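Long-range contacts in COBE (Pseudomonas aeruginosa, PDB 2W6K), which takes part in cobalamin (vitamin B12) biosynthesis and belongs to the CbiG C-terminal family: residues D46-D52 with P70-P76; A103-L108 with S132-A136. All blocks are in the same frame, centred on the assembly; numbering follows the deposited sequence.

Contact 1 of 2, residues D46-D52 with P70-P76; sequences DALASID and PVHFLAP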
# COMPACT_ATOMS: atom_id res chain seq x y z
N ASP A 46 9.43 -2.33 -0.35
CA ASP A 46 10.10 -1.11 -0.78
C ASP A 46 9.57 0.17 -0.13
O ASP A 46 10.34 1.09 0.13
CB ASP A 46 10.04 -1.00 -2.28
CG ASP A 46 10.83 -2.10 -2.96
OD1 ASP A 46 12.08 -2.03 -2.94
OD2 ASP A 46 10.21 -3.04 -3.47
N ALA A 47 8.26 0.25 0.11
CA ALA A 47 7.69 1.50 0.65
C ALA A 47 6.31 1.24 1.21
O ALA A 47 5.69 0.22 0.88
CB ALA A 47 7.58 2.52 -0.45
N LEU A 48 5.83 2.19 2.00
CA LEU A 48 4.46 2.13 2.49
C LEU A 48 3.70 3.26 1.81
O LEU A 48 4.30 4.28 1.41
CB LEU A 48 4.39 2.37 3.99
CG LEU A 48 5.26 1.51 4.92
CD1 LEU A 48 5.15 2.09 6.26
CD2 LEU A 48 4.74 0.06 4.88
N ALA A 49 2.39 3.09 1.63
CA ALA A 49 1.58 4.14 0.99
C ALA A 49 0.29 4.33 1.74
O ALA A 49 -0.27 3.37 2.24
CB ALA A 49 1.26 3.77 -0.46
N SER A 50 -0.18 5.57 1.81
CA SER A 50 -1.51 5.84 2.37
C SER A 50 -2.06 7.10 1.75
O SER A 50 -1.54 7.62 0.79
CB SER A 50 -1.47 5.93 3.92
OG SER A 50 -2.79 5.89 4.46
N ILE A 51 -3.20 7.52 2.27
CA ILE A 51 -3.83 8.74 1.74
C ILE A 51 -3.38 9.98 2.50
O ILE A 51 -3.16 9.95 3.71
CB ILE A 51 -5.37 8.59 1.76
CG1 ILE A 51 -6.02 9.70 0.91
CG2 ILE A 51 -5.91 8.58 3.15
CD1 ILE A 51 -7.50 9.37 0.56
N ASP A 52 -3.26 11.09 1.77
CA ASP A 52 -2.88 12.33 2.37
C ASP A 52 -4.15 12.98 2.84
O ASP A 52 -5.23 12.73 2.30
CB ASP A 52 -2.14 13.24 1.38
CG ASP A 52 -1.22 14.21 2.08
OD1 ASP A 52 -1.14 14.19 3.33
OD2 ASP A 52 -0.56 14.99 1.38
N PRO A 70 10.48 4.38 3.25
CA PRO A 70 9.62 5.53 3.22
C PRO A 70 8.12 5.23 3.27
O PRO A 70 7.69 4.15 2.84
CB PRO A 70 9.92 6.14 1.84
CG PRO A 70 10.27 5.02 1.03
CD PRO A 70 11.05 4.12 1.92
N VAL A 71 7.36 6.21 3.77
CA VAL A 71 5.90 6.24 3.65
C VAL A 71 5.50 7.47 2.84
O VAL A 71 6.00 8.59 3.09
CB VAL A 71 5.15 6.18 5.02
CG1 VAL A 71 5.58 7.34 5.94
CG2 VAL A 71 3.62 6.17 4.83
N HIS A 72 4.66 7.22 1.83
CA HIS A 72 4.18 8.23 0.90
C HIS A 72 2.72 8.41 1.13
O HIS A 72 1.98 7.42 1.24
CB HIS A 72 4.40 7.77 -0.54
CG HIS A 72 5.84 7.59 -0.91
ND1 HIS A 72 6.55 8.55 -1.61
CD2 HIS A 72 6.70 6.58 -0.67
CE1 HIS A 72 7.79 8.11 -1.80
NE2 HIS A 72 7.90 6.92 -1.24
N PHE A 73 2.29 9.66 1.19
CA PHE A 73 0.88 9.99 1.33
C PHE A 73 0.40 10.61 0.03
O PHE A 73 0.94 11.64 -0.42
CB PHE A 73 0.70 10.93 2.51
CG PHE A 73 1.11 10.32 3.82
CD1 PHE A 73 0.22 9.53 4.54
CD2 PHE A 73 2.40 10.53 4.31
CE1 PHE A 73 0.60 8.96 5.75
CE2 PHE A 73 2.79 9.97 5.53
CZ PHE A 73 1.90 9.18 6.25
N LEU A 74 -0.57 9.94 -0.58
CA LEU A 74 -1.01 10.28 -1.93
C LEU A 74 -2.32 11.08 -1.92
O LEU A 74 -3.19 10.88 -1.07
CB LEU A 74 -1.14 9.02 -2.80
CG LEU A 74 0.21 8.37 -3.13
CD1 LEU A 74 0.48 7.23 -2.21
CD2 LEU A 74 0.28 7.92 -4.57
N ALA A 75 -2.46 11.96 -2.90
CA ALA A 75 -3.68 12.77 -2.98
C ALA A 75 -4.91 11.89 -3.16
O ALA A 75 -4.87 10.92 -3.93
CB ALA A 75 -3.57 13.74 -4.19
N PRO A 76 -6.02 12.24 -2.49
CA PRO A 76 -7.28 11.53 -2.71
C PRO A 76 -7.61 11.44 -4.21
O PRO A 76 -8.02 10.38 -4.70
CB PRO A 76 -8.29 12.39 -1.93
CG PRO A 76 -7.48 12.96 -0.79
CD PRO A 76 -6.15 13.27 -1.44
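Strands 47-51 and 71-74 run parallel, their axes 4.5 Å apart at closest approach and their directions 26° apart, as the two strands of a beta-alpha-beta unit whose helix 58-67 makes the crossover. Five backbone hydrogen bonds join them in the parallel pattern, in which alternate residues of each strand take part, Leu48 and Ser50 each bridging two residues of the partner: Leu48 N to Pro70 O (2.8 Å), His72 N to Leu48 O (3.0 Å), Ser50 N to His72 O (2.9 Å), Leu74 N to Ser50 O (2.9 Å) and Asp52 N to Leu74 O (2.8 Å). Leu48, Ser50, Val71 and Phe73 face the crossover helix, where Leu60, Leu63 and Ala64 receive them; Leu48 CB lies 4.0 Å from Val71 CG2. Ala49 and His72 occupy the other face, covered by helix 102-115. Strand 12-18 flanks 47-51 on its far edge, and the Ser50 hydroxyl is hydrogen-bonded to Ile16 O of that strand. Past the last bridge, Ala75 is the N-cap residue of helix 76-80, and Pro76 in its first turn still reaches back across the pair: its CG sits 3.8 Å from Ile51 CD1.

Contact 2 of 2, residues A103-L108 with S132-A136; sequences AEAAAL and SIALA. With SO4 (sulfate ion), chain B.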
# COMPACT_ATOMS: atom_id res chain seq x y z
N ALA A 103 -6.22 1.35 1.41
CA ALA A 103 -5.07 0.41 1.35
C ALA A 103 -4.83 -0.07 -0.07
O ALA A 103 -3.70 -0.09 -0.56
CB ALA A 103 -5.32 -0.77 2.27
N GLU A 104 -5.90 -0.50 -0.74
CA GLU A 104 -5.76 -1.06 -2.08
C GLU A 104 -5.35 0.03 -3.10
O GLU A 104 -4.42 -0.15 -3.88
CB GLU A 104 -7.04 -1.76 -2.49
CG GLU A 104 -7.27 -2.99 -1.66
CD GLU A 104 -8.50 -3.80 -2.02
OE1 GLU A 104 -9.32 -3.32 -2.82
OE2 GLU A 104 -8.64 -4.91 -1.44
N ALA A 105 -6.03 1.17 -3.05
CA ALA A 105 -5.74 2.26 -4.00
C ALA A 105 -4.37 2.85 -3.79
O ALA A 105 -3.69 3.12 -4.77
CB ALA A 105 -6.80 3.36 -3.93
N ALA A 106 -3.94 3.00 -2.53
CA ALA A 106 -2.62 3.62 -2.26
C ALA A 106 -1.48 2.68 -2.70
O ALA A 106 -0.46 3.12 -3.25
CB ALA A 106 -2.47 4.03 -0.80
N ALA A 107 -1.69 1.39 -2.49
CA ALA A 107 -0.71 0.39 -2.92
C ALA A 107 -0.50 0.44 -4.44
O ALA A 107 0.64 0.54 -4.91
CB ALA A 107 -1.11 -1.02 -2.44
N LEU A 108 -1.60 0.38 -5.20
CA LEU A 108 -1.52 0.42 -6.64
C LEU A 108 -0.89 1.73 -7.11
O LEU A 108 0.02 1.72 -7.96
CB LEU A 108 -2.92 0.26 -7.23
CG LEU A 108 -3.50 -1.15 -7.18
CD1 LEU A 108 -4.97 -1.08 -7.56
CD2 LEU A 108 -2.70 -2.06 -8.15
N SER A 132 -6.39 -1.79 7.68
CA SER A 132 -6.41 -2.68 6.53
C SER A 132 -5.08 -2.51 5.82
O SER A 132 -4.57 -1.40 5.75
CB SER A 132 -7.51 -2.31 5.54
OG SER A 132 -8.76 -2.89 5.94
N ILE A 133 -4.55 -3.61 5.30
CA ILE A 133 -3.30 -3.54 4.54
C ILE A 133 -3.43 -4.29 3.21
O ILE A 133 -4.02 -5.38 3.14
CB ILE A 133 -2.10 -4.07 5.39
CG1 ILE A 133 -1.94 -3.19 6.65
CG2 ILE A 133 -0.82 -4.08 4.55
CD1 ILE A 133 -0.70 -3.39 7.47
N ALA A 134 -2.94 -3.68 2.14
CA ALA A 134 -2.92 -4.37 0.84
C ALA A 134 -1.52 -4.33 0.25
O ALA A 134 -0.75 -3.43 0.54
CB ALA A 134 -3.91 -3.75 -0.13
N LEU A 135 -1.24 -5.27 -0.62
CA LEU A 135 0.09 -5.35 -1.25
C LEU A 135 -0.02 -5.25 -2.75
O LEU A 135 -0.90 -5.86 -3.35
CB LEU A 135 0.79 -6.67 -0.86
CG LEU A 135 0.92 -6.99 0.63
CD1 LEU A 135 1.50 -8.41 0.78
CD2 LEU A 135 1.81 -5.95 1.29
N ALA A 136 0.86 -4.47 -3.36
CA ALA A 136 0.88 -4.36 -4.81
C ALA A 136 2.28 -4.60 -5.32
O ALA A 136 3.27 -4.23 -4.67
CB ALA A 136 0.35 -2.99 -5.29
S SO4 B . -9.33 0.77 3.64
O1 SO4 B . -9.91 0.38 4.96
O2 SO4 B . -9.81 2.10 3.27
O3 SO4 B . -9.79 -0.20 2.66
O4 SO4 B . -7.90 0.77 3.75
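Ala134, Ala103 and Ala136 have the most surface covered here, closely followed by Ala107, so alanine methyl groups, packed against each other and against main chain, dominate the interface. Ala134 CB sits against the helix backbone, 3.7 Å from Ala103 O, with Glu104 CG at 3.8 Å. Ala103 CB rests 3.6 Å from Ser132 O and 4.1 Å from Ala134 CB. One turn on, Ala107 CB meets Ala136 CB at 3.8 Å, and Leu108 CD2 comes within 4.3 Å of Ala136 CB. Such small side chains let the axis of 103-108, in helix 102-115, come within 7.0 Å of that of 132-136, in strand 131-138, crossing at -30°, in a three-layer alpha/beta arrangement: Ile133 and Leu135 point away from this helix, to the sheet face covered by helix 24-37. The carboxylate of Glu104 turns aside to Ser88 OG and the backbone nitrogens of Leu87 and Lys125. At the start of the helix, a sulfate ion, probably from the crystallisation liquor, accepts a hydrogen bond from Ala103 N through its O4 at 2.9 Å, and Ser132 CB approaches that same O4 to 3.6 Å.

Both contacts involve one mixed sheet, but one forms it and the other covers it. Contact 1 links two neighbouring strands, one of them at the sheet's edge, through main-chain hydrogen bonds, and is only partly buried, with Asp52, Pro70 and Pro76 exposed. Contact 2 lies in the core, its centre about 3 Å from the centre of the chain, against about 7 Å for the centre of contact 1, and lays a helix on the sheet by van der Waals packing of small side chains. Strand 12-18 separates 47-51 from 131-138, and helix 102-115 spans the gap: Ala106, out of reach of 132-136, touches contact 1, with Ala49 CB 3.3 Å from Ala106 O and Ser50 CA 3.8 Å from Ala106 CB.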